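Local coordinates for protein acetylacetone-cleaving enzyme (Acinetobacter johnsonii, PDB 3BAL) that cleaves acetylacetone with molecular oxygen into methylglyoxal and acetate, as a homotetrameric cupin dioxygenase that uses one iron ion per subunit, at residues S61-G66 with N124-N129; G68-T73 with F115-L120; E78-E83 with A102-T107. All blocks are in the same frame, centred on the assembly; numbering follows the deposited sequence.

Contact 1 of 3, residues S61-G66 with N124-N129. With ZN (zinc ion), chain E.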
loop_
_atom_site.group_PDB
_atom_site.type_symbol
_atom_site.label_atom_id
_atom_site.label_comp_id
_atom_site.label_asym_id
_atom_site.label_seq_id
_atom_site.Cartn_x
_atom_site.Cartn_y
_atom_site.Cartn_z
ATOM N N SER A 61 -23.389 7.227 8.170
ATOM C CA SER A 61 -22.212 8.075 8.361
ATOM C C SER A 61 -20.929 7.310 8.665
ATOM O O SER A 61 -20.903 6.441 9.536
ATOM C CB SER A 61 -22.463 9.083 9.487
ATOM O OG SER A 61 -23.533 9.949 9.159
ATOM N N HIS A 62 -19.853 7.653 7.962
ATOM C CA HIS A 62 -18.588 6.976 8.177
ATOM C C HIS A 62 -17.388 7.806 7.754
ATOM O O HIS A 62 -17.509 8.794 7.027
ATOM C CB HIS A 62 -18.558 5.666 7.405
ATOM C CG HIS A 62 -18.756 5.834 5.930
ATOM N ND1 HIS A 62 -20.001 5.978 5.355
ATOM C CD2 HIS A 62 -17.861 5.918 4.914
ATOM C CE1 HIS A 62 -19.865 6.142 4.049
ATOM N NE2 HIS A 62 -18.577 6.110 3.756
ATOM N N ILE A 63 -16.222 7.369 8.211
ATOM C CA ILE A 63 -14.960 8.016 7.897
ATOM C C ILE A 63 -14.050 6.982 7.224
ATOM O O ILE A 63 -13.991 5.829 7.658
ATOM C CB ILE A 63 -14.267 8.519 9.185
ATOM C CG1 ILE A 63 -15.121 9.601 9.848
ATOM C CG2 ILE A 63 -12.875 9.040 8.855
ATOM C CD1 ILE A 63 -14.602 10.073 11.187
ATOM N N HIS A 64 -13.367 7.391 6.156
ATOM C CA HIS A 64 -12.435 6.514 5.448
ATOM C C HIS A 64 -11.081 6.573 6.146
ATOM O O HIS A 64 -10.446 7.628 6.208
ATOM C CB HIS A 64 -12.278 6.960 3.991
ATOM C CG HIS A 64 -13.450 6.614 3.134
ATOM N ND1 HIS A 64 -13.430 5.572 2.230
ATOM C CD2 HIS A 64 -14.705 7.120 3.098
ATOM C CE1 HIS A 64 -14.626 5.448 1.677
ATOM N NE2 HIS A 64 -15.417 6.376 2.187
ATOM N N ALA A 65 -10.646 5.441 6.691
ATOM C CA ALA A 65 -9.367 5.385 7.387
ATOM C C ALA A 65 -8.192 5.493 6.405
ATOM O O ALA A 65 -7.111 5.965 6.766
ATOM C CB ALA A 65 -9.276 4.088 8.182
ATOM N N GLY A 66 -8.417 5.039 5.172
ATOM C CA GLY A 66 -7.390 5.081 4.146
ATOM C C GLY A 66 -7.994 5.499 2.817
ATOM O O GLY A 66 -9.204 5.708 2.737
ATOM N N ASN A 124 -14.906 3.571 9.146
ATOM C CA ASN A 124 -15.383 3.703 10.509
ATOM C C ASN A 124 -16.739 4.386 10.583
ATOM O O ASN A 124 -16.860 5.587 10.331
ATOM C CB ASN A 124 -14.368 4.472 11.359
ATOM C CG ASN A 124 -13.068 3.707 11.549
ATOM O OD1 ASN A 124 -13.034 2.480 11.455
ATOM N ND2 ASN A 124 -11.994 4.433 11.834
ATOM N N PHE A 125 -17.769 3.617 10.915
ATOM C CA PHE A 125 -19.104 4.187 11.024
ATOM C C PHE A 125 -19.221 4.827 12.399
ATOM O O PHE A 125 -18.830 4.231 13.396
ATOM C CB PHE A 125 -20.161 3.107 10.792
ATOM C CG PHE A 125 -20.210 2.626 9.361
ATOM C CD1 PHE A 125 -19.322 1.651 8.909
ATOM C CD2 PHE A 125 -21.108 3.192 8.453
ATOM C CE1 PHE A 125 -19.319 1.247 7.571
ATOM C CE2 PHE A 125 -21.113 2.797 7.111
ATOM C CZ PHE A 125 -20.216 1.821 6.671
ATOM N N ILE A 126 -19.746 6.051 12.432
ATOM C CA ILE A 126 -19.853 6.837 13.666
ATOM C C ILE A 126 -21.265 7.236 14.093
ATOM O O ILE A 126 -22.166 7.334 13.257
ATOM C CB ILE A 126 -19.028 8.146 13.534
ATOM C CG1 ILE A 126 -19.474 8.918 12.279
ATOM C CG2 ILE A 126 -17.542 7.816 13.458
ATOM C CD1 ILE A 126 -18.735 10.251 12.040
ATOM N N ASP A 127 -21.452 7.476 15.394
ATOM C CA ASP A 127 -22.754 7.909 15.897
ATOM C C ASP A 127 -22.782 9.442 15.928
ATOM O O ASP A 127 -21.828 10.080 15.485
ATOM C CB ASP A 127 -23.064 7.312 17.287
ATOM C CG ASP A 127 -22.142 7.820 18.382
ATOM O OD1 ASP A 127 -21.533 8.897 18.231
ATOM O OD2 ASP A 127 -22.046 7.141 19.421
ATOM N N ASP A 128 -23.865 10.028 16.440
ATOM C CA ASP A 128 -24.008 11.490 16.466
ATOM C C ASP A 128 -23.061 12.257 17.386
ATOM O O ASP A 128 -23.062 13.494 17.398
ATOM C CB ASP A 128 -25.453 11.887 16.796
ATOM C CG ASP A 128 -26.411 11.643 15.637
ATOM O OD1 ASP A 128 -25.965 11.656 14.469
ATOM O OD2 ASP A 128 -27.621 11.457 15.888
ATOM N N ASN A 129 -22.258 11.530 18.157
ATOM C CA ASN A 129 -21.302 12.156 19.059
ATOM C C ASN A 129 -19.880 11.878 18.571
ATOM O O ASN A 129 -18.916 12.081 19.303
ATOM C CB ASN A 129 -21.495 11.631 20.490
ATOM C CG ASN A 129 -20.768 12.477 21.528
ATOM O OD1 ASN A 129 -20.735 13.709 21.430
ATOM N ND2 ASN A 129 -20.197 11.824 22.536
HETATM ZN ZN ZN E . -17.442 6.729 1.925
HETATM O O HOH W 1 -23.127 5.634 11.487
#
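Strand residues 62-64 and 124-126 run antiparallel at 152°, their axes 4.5 Å apart at closest approach, with H62 facing F125 as a non-hydrogen-bonded pair and I63 facing N124 as a hydrogen-bonded one. They are neighbours in the metal-carrying sheet of the cupin jelly roll, and the first of them holds the His-X-His part of the metal site. I63 and N124 exchange both backbone bonds; I63 N reaches N124 O at 2.8 Å. I126 N extends the ladder by donating to S61 O at 3.1 Å.

On the metal-facing side, H62 and F125 lie side by side and point the same way. The CB of H62 sits over one face of the F125 ring, 3.9 Å from its centroid and offset toward the rim, a CH-pi contact. The two rings are inclined to each other by 45°, with CE2 of F125 3.8 Å from H62 ND1. With CG between the backbone N and the carbonyl carbon (chi1 58°), the H62 ring lies alongside F125; ND1 is bonded to A60 O, which helps fix the rotation of the ring. NE2 is left for the zinc ion of this crystal, in the site that carries iron in the working enzyme; H64 and H104 complete the protein ligands.

On the other face, the CD1 atoms of I63 and I126 meet at 4.2 Å, and both side chains also touch L103. The N124 amide turns to other partners: OD1 is bonded to S135 OG, and ND2 makes a weak bond to S135 of a second subunit. Where the pairing ends, a water donates to both S61 O and I126 O, at 2.6 Å from the latter.

Contact 2 of 3, residues G68-T73 with F115-L120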
loop_
_atom_site.group_PDB
_atom_site.type_symbol
_atom_site.label_atom_id
_atom_site.label_comp_id
_atom_site.label_asym_id
_atom_site.label_seq_id
_atom_site.Cartn_x
_atom_site.Cartn_y
_atom_site.Cartn_z
ATOM N N GLY A 68 -9.657 5.557 -0.917
ATOM C CA GLY A 68 -10.631 4.733 -1.619
ATOM C C GLY A 68 -10.854 5.332 -2.999
ATOM O O GLY A 68 -10.841 6.560 -3.145
ATOM N N GLU A 69 -11.055 4.482 -4.010
ATOM C CA GLU A 69 -11.267 4.948 -5.389
ATOM C C GLU A 69 -12.520 4.348 -6.009
ATOM O O GLU A 69 -12.676 3.134 -6.008
ATOM C CB GLU A 69 -10.058 4.582 -6.262
ATOM C CG GLU A 69 -8.780 5.260 -5.825
ATOM C CD GLU A 69 -7.631 4.969 -6.747
ATOM O OE1 GLU A 69 -7.571 5.563 -7.845
ATOM O OE2 GLU A 69 -6.784 4.130 -6.380
ATOM N N TYR A 70 -13.397 5.181 -6.557
ATOM C CA TYR A 70 -14.621 4.666 -7.152
ATOM C C TYR A 70 -14.807 4.949 -8.649
ATOM O O TYR A 70 -14.344 5.966 -9.181
ATOM C CB TYR A 70 -15.842 5.189 -6.369
ATOM C CG TYR A 70 -16.109 6.680 -6.515
ATOM C CD1 TYR A 70 -16.700 7.198 -7.673
ATOM C CD2 TYR A 70 -15.753 7.576 -5.504
ATOM C CE1 TYR A 70 -16.925 8.568 -7.824
ATOM C CE2 TYR A 70 -15.974 8.945 -5.643
ATOM C CZ TYR A 70 -16.559 9.438 -6.809
ATOM O OH TYR A 70 -16.746 10.793 -6.965
ATOM N N PHE A 71 -15.489 4.022 -9.316
ATOM C CA PHE A 71 -15.807 4.138 -10.732
ATOM C C PHE A 71 -17.338 4.037 -10.807
ATOM O O PHE A 71 -17.904 2.941 -10.689
ATOM C CB PHE A 71 -15.148 2.993 -11.525
ATOM C CG PHE A 71 -15.452 3.003 -13.017
ATOM C CD1 PHE A 71 -15.231 1.860 -13.787
ATOM C CD2 PHE A 71 -15.985 4.130 -13.639
ATOM C CE1 PHE A 71 -15.540 1.840 -15.157
ATOM C CE2 PHE A 71 -16.300 4.122 -15.004
ATOM C CZ PHE A 71 -16.077 2.972 -15.759
ATOM N N LEU A 72 -18.003 5.182 -10.970
ATOM C CA LEU A 72 -19.461 5.221 -11.056
ATOM C C LEU A 72 -19.829 4.838 -12.478
ATOM O O LEU A 72 -19.578 5.595 -13.420
ATOM C CB LEU A 72 -19.977 6.631 -10.748
ATOM C CG LEU A 72 -21.489 6.870 -10.757
ATOM C CD1 LEU A 72 -22.159 6.056 -9.659
ATOM C CD2 LEU A 72 -21.750 8.343 -10.547
ATOM N N THR A 73 -20.432 3.665 -12.637
ATOM C CA THR A 73 -20.790 3.180 -13.966
ATOM C C THR A 73 -22.193 3.533 -14.401
ATOM O O THR A 73 -22.500 3.499 -15.593
ATOM C CB THR A 73 -20.615 1.656 -14.056
ATOM O OG1 THR A 73 -21.346 1.034 -12.996
ATOM C CG2 THR A 73 -19.143 1.283 -13.937
ATOM N N PHE A 115 -21.885 1.517 -8.745
ATOM C CA PHE A 115 -20.495 1.940 -8.641
ATOM C C PHE A 115 -19.599 0.825 -8.088
ATOM O O PHE A 115 -20.011 0.026 -7.240
ATOM C CB PHE A 115 -20.368 3.228 -7.797
ATOM C CG PHE A 115 -20.488 3.018 -6.306
ATOM C CD1 PHE A 115 -19.353 2.853 -5.519
ATOM C CD2 PHE A 115 -21.733 3.017 -5.686
ATOM C CE1 PHE A 115 -19.455 2.692 -4.131
ATOM C CE2 PHE A 115 -21.847 2.858 -4.302
ATOM C CZ PHE A 115 -20.706 2.697 -3.525
ATOM N N TYR A 116 -18.378 0.785 -8.618
ATOM C CA TYR A 116 -17.332 -0.170 -8.260
ATOM C C TYR A 116 -16.333 0.623 -7.399
ATOM O O TYR A 116 -16.034 1.773 -7.712
ATOM C CB TYR A 116 -16.658 -0.656 -9.552
ATOM C CG TYR A 116 -15.341 -1.391 -9.379
ATOM C CD1 TYR A 116 -15.299 -2.782 -9.270
ATOM C CD2 TYR A 116 -14.125 -0.694 -9.363
ATOM C CE1 TYR A 116 -14.071 -3.462 -9.156
ATOM C CE2 TYR A 116 -12.900 -1.365 -9.246
ATOM C CZ TYR A 116 -12.881 -2.746 -9.147
ATOM O OH TYR A 116 -11.677 -3.410 -9.052
ATOM N N MET A 117 -15.814 0.027 -6.330
ATOM C CA MET A 117 -14.879 0.750 -5.479
ATOM C C MET A 117 -13.871 -0.145 -4.756
ATOM O O MET A 117 -14.188 -1.270 -4.344
ATOM C CB MET A 117 -15.675 1.584 -4.463
ATOM C CG MET A 117 -14.859 2.501 -3.552
ATOM S SD MET A 117 -15.911 3.803 -2.800
ATOM C CE MET A 117 -14.676 4.910 -2.059
ATOM N N THR A 118 -12.651 0.365 -4.613
ATOM C CA THR A 118 -11.579 -0.334 -3.908
ATOM C C THR A 118 -11.299 0.481 -2.643
ATOM O O THR A 118 -11.347 1.715 -2.679
ATOM C CB THR A 118 -10.286 -0.423 -4.776
ATOM O OG1 THR A 118 -9.954 0.874 -5.290
ATOM C CG2 THR A 118 -10.483 -1.377 -5.946
ATOM N N PHE A 119 -11.037 -0.203 -1.529
ATOM C CA PHE A 119 -10.760 0.472 -0.257
ATOM C C PHE A 119 -9.459 -0.024 0.375
ATOM O O PHE A 119 -9.155 -1.216 0.330
ATOM C CB PHE A 119 -11.869 0.223 0.791
ATOM C CG PHE A 119 -13.277 0.406 0.283
ATOM C CD1 PHE A 119 -13.936 -0.630 -0.378
ATOM C CD2 PHE A 119 -13.960 1.604 0.495
ATOM C CE1 PHE A 119 -15.255 -0.482 -0.815
ATOM C CE2 PHE A 119 -15.280 1.764 0.061
ATOM C CZ PHE A 119 -15.930 0.716 -0.599
ATOM N N LEU A 120 -8.698 0.896 0.962
ATOM C CA LEU A 120 -7.475 0.538 1.670
ATOM C C LEU A 120 -7.800 0.851 3.131
ATOM O O LEU A 120 -8.045 2.007 3.496
ATOM C CB LEU A 120 -6.275 1.378 1.209
ATOM C CG LEU A 120 -4.947 1.028 1.913
ATOM C CD1 LEU A 120 -4.619 -0.443 1.695
ATOM C CD2 LEU A 120 -3.830 1.902 1.384
HETATM O O HOH W 2 -11.241 1.551 -8.068
HETATM O O HOH W 3 -7.584 1.913 -4.811
#
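Residues 68-73 and 115-120 form a regular antiparallel ladder, their axes 4.6 Å apart and their directions at 170°. Pairs E69-T118 and F71-Y116 are hydrogen-bonded, alternating with the non-hydrogen-bonded pairs G68-F119, Y70-M117 and L72-F115. Both are interior strands of one sheet of the cupin jelly roll. The bond from F71 N to Y116 O is 2.8 Å long and nearly straight, with an angle of 168° at the hydrogen.

G68, Y70, L72, F115, M117 and F119 share the face turned to the metal. M117 is extended throughout, with CG anti to the backbone N (chi1 -175°); its SD packs against Y70 CB at 3.8 Å, and its CE lies over the backbone of G68, 4.0 Å from G68 C. That methyl group also lies at the edge of the Y70 ring, near its plane, whereas CG of M117 covers one face of the F119 ring, toward the rim. Further along, CD1 of L72 touches CB of F115 at 3.8 Å, the two side chains crossing obliquely.

The opposite face carries E69, F71, Y116 and T118. Two waters link E69 to T118 OG1, one donating to E69 O and the other to the carboxylate OE2 at 2.8 Å. The second carboxylate oxygen, OE1, is bonded to Y95 OH of the same chain and to T48 OG1 of a third subunit. The F71 and Y116 rings stack on Y116 and F71 of that third subunit, so this face forms part of the tetramer interface.

Within the sheet, strand 68-74 lies between 113-120 and 94-98, and strand 113-120 has 46-53 on its other side, where F115 stacks on F51 and F119 on W47.

Contact 3 of 3, residues E78-E83 with A102-T107. With ZN (zinc ion), chain E.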
loop_
_atom_site.group_PDB
_atom_site.type_symbol
_atom_site.label_atom_id
_atom_site.label_comp_id
_atom_site.label_asym_id
_atom_site.label_seq_id
_atom_site.Cartn_x
_atom_site.Cartn_y
_atom_site.Cartn_z
ATOM N N GLU A 78 -23.986 11.715 -4.783
ATOM C CA GLU A 78 -23.640 12.938 -4.053
ATOM C C GLU A 78 -22.705 12.598 -2.898
ATOM O O GLU A 78 -23.125 12.006 -1.908
ATOM C CB GLU A 78 -24.901 13.620 -3.507
ATOM C CG GLU A 78 -25.729 14.372 -4.548
ATOM C CD GLU A 78 -27.130 14.719 -4.050
ATOM O OE1 GLU A 78 -27.328 14.810 -2.822
ATOM O OE2 GLU A 78 -28.036 14.911 -4.887
ATOM N N VAL A 79 -21.435 12.973 -3.039
ATOM C CA VAL A 79 -20.418 12.703 -2.025
ATOM C C VAL A 79 -20.034 13.975 -1.279
ATOM O O VAL A 79 -19.884 15.042 -1.879
ATOM C CB VAL A 79 -19.133 12.126 -2.656
ATOM C CG1 VAL A 79 -18.250 11.530 -1.577
ATOM C CG2 VAL A 79 -19.479 11.087 -3.703
ATOM N N ARG A 80 -19.861 13.849 0.032
ATOM C CA ARG A 80 -19.496 14.983 0.873
ATOM C C ARG A 80 -20.498 16.130 0.748
ATOM O O ARG A 80 -20.119 17.303 0.733
ATOM C CB ARG A 80 -18.079 15.455 0.524
ATOM C CG ARG A 80 -17.008 14.504 1.035
ATOM C CD ARG A 80 -15.609 14.851 0.549
ATOM N NE ARG A 80 -15.373 14.431 -0.828
ATOM C CZ ARG A 80 -15.453 15.229 -1.886
ATOM N NH1 ARG A 80 -15.762 16.512 -1.734
ATOM N NH2 ARG A 80 -15.230 14.741 -3.100
ATOM N N GLY A 81 -21.778 15.778 0.656
ATOM C CA GLY A 81 -22.815 16.788 0.557
ATOM C C GLY A 81 -23.252 17.158 -0.850
ATOM O O GLY A 81 -24.205 17.915 -1.022
ATOM N N GLY A 82 -22.563 16.629 -1.854
ATOM C CA GLY A 82 -22.914 16.937 -3.228
ATOM C C GLY A 82 -22.439 18.316 -3.653
ATOM O O GLY A 82 -22.021 19.119 -2.822
ATOM N N GLU A 83 -22.515 18.596 -4.950
ATOM C CA GLU A 83 -22.087 19.879 -5.492
ATOM C C GLU A 83 -22.750 21.067 -4.775
ATOM O O GLU A 83 -22.099 22.083 -4.531
ATOM C CB GLU A 83 -22.409 19.928 -6.992
ATOM C CG GLU A 83 -21.512 20.839 -7.823
ATOM C CD GLU A 83 -21.856 20.798 -9.317
ATOM O OE1 GLU A 83 -22.109 19.683 -9.835
ATOM O OE2 GLU A 83 -21.864 21.873 -9.971
ATOM N N ALA A 102 -11.536 11.239 4.845
ATOM C CA ALA A 102 -12.768 11.726 4.232
ATOM C C ALA A 102 -13.995 11.365 5.067
ATOM O O ALA A 102 -14.214 10.206 5.400
ATOM C CB ALA A 102 -12.908 11.171 2.820
ATOM N N LEU A 103 -14.788 12.378 5.401
ATOM C CA LEU A 103 -16.002 12.189 6.194
ATOM C C LEU A 103 -17.237 12.164 5.297
ATOM O O LEU A 103 -17.566 13.164 4.658
ATOM C CB LEU A 103 -16.143 13.319 7.211
ATOM C CG LEU A 103 -17.384 13.296 8.098
ATOM C CD1 LEU A 103 -17.382 12.053 8.979
ATOM C CD2 LEU A 103 -17.398 14.545 8.964
ATOM N N HIS A 104 -17.919 11.020 5.262
ATOM C CA HIS A 104 -19.118 10.867 4.443
ATOM C C HIS A 104 -20.367 10.684 5.304
ATOM O O HIS A 104 -20.756 9.559 5.636
ATOM C CB HIS A 104 -18.944 9.679 3.498
ATOM C CG HIS A 104 -17.833 9.857 2.508
ATOM N ND1 HIS A 104 -17.277 8.802 1.817
ATOM C CD2 HIS A 104 -17.190 10.970 2.076
ATOM C CE1 HIS A 104 -16.342 9.257 1.002
ATOM N NE2 HIS A 104 -16.270 10.568 1.139
ATOM N N GLY A 105 -20.990 11.813 5.646
ATOM C CA GLY A 105 -22.181 11.815 6.481
ATOM C C GLY A 105 -23.348 11.020 5.937
ATOM O O GLY A 105 -23.954 10.226 6.663
ATOM N N LYS A 106 -23.673 11.233 4.667
ATOM C CA LYS A 106 -24.781 10.519 4.043
ATOM C C LYS A 106 -24.632 10.458 2.509
ATOM O O LYS A 106 -25.348 11.148 1.785
ATOM C CB LYS A 106 -26.106 11.203 4.430
ATOM C CG LYS A 106 -27.368 10.425 4.068
ATOM C CD LYS A 106 -28.613 11.145 4.563
ATOM C CE LYS A 106 -29.870 10.369 4.213
ATOM N NZ LYS A 106 -31.124 11.083 4.587
ATOM N N THR A 107 -23.691 9.651 2.018
ATOM C CA THR A 107 -23.508 9.515 0.575
ATOM C C THR A 107 -24.892 9.140 0.030
ATOM O O THR A 107 -25.475 8.134 0.448
ATOM C CB THR A 107 -22.460 8.425 0.243
ATOM O OG1 THR A 107 -21.179 8.836 0.735
ATOM C CG2 THR A 107 -22.365 8.203 -1.260
HETATM ZN ZN ZN E . -17.442 6.729 1.925
HETATM O O HOH W 4 -23.664 13.683 0.161
HETATM O O HOH W 5 -20.688 11.505 1.629
#
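V79 and R80 both meet the imidazole of H104, one over a ring face and the other at the edge. CG1 of V79 lies 3.9 Å from the ring centroid in a CH-pi contact, and is nearest to NE2, at 3.5 Å. CG of R80 approaches near the ring plane, 3.7 Å from H104 CD2. On its other nitrogen, ND1, H104 binds the zinc ion at 2.1 Å.

V79 and R80 are placed by a type I' turn from V79 to G82, closed by the bond from G82 N to V79 O. Two waters bridge the turn to the segment 102-107: one accepts from R80 N and is bonded to T107 OG1, and the other accepts from G81 N and donates to E78 O, with a weak bond to K106 O. The carboxylate oxygen OE1 of E98 forms a salt bridge with R80 NE and a hydrogen bond with H104 NE2.

A metal ligand is thus held at both nitrogens and packed by valine on one face. The shared carboxylate would be expected to polarise the imidazole and strengthen its donation to the metal, while R80 probably moderates that effect.

In the fold
From the N terminus, the chain enters contact 1 on strand 57-64, then runs through strand 68-74 of contact 2 and strand 76-79 into the turn of contact 3. Returning through 102-107, it closes contact 3 first, then contact 2 at 115-120 and finally contact 1 at 124-129, so the three loops nest without crossing. Contact 3 ties the 76-79/88-91 hairpin to strand 103-104, which is a neighbour of strand 57-64 of contact 1, with H62 O paired to H104 N; the two contacts share the zinc ion. Contact 2 belongs to the other large sheet of the jelly roll and packs against the site from there, M117 CE lying 3.8 Å from H64 CE1.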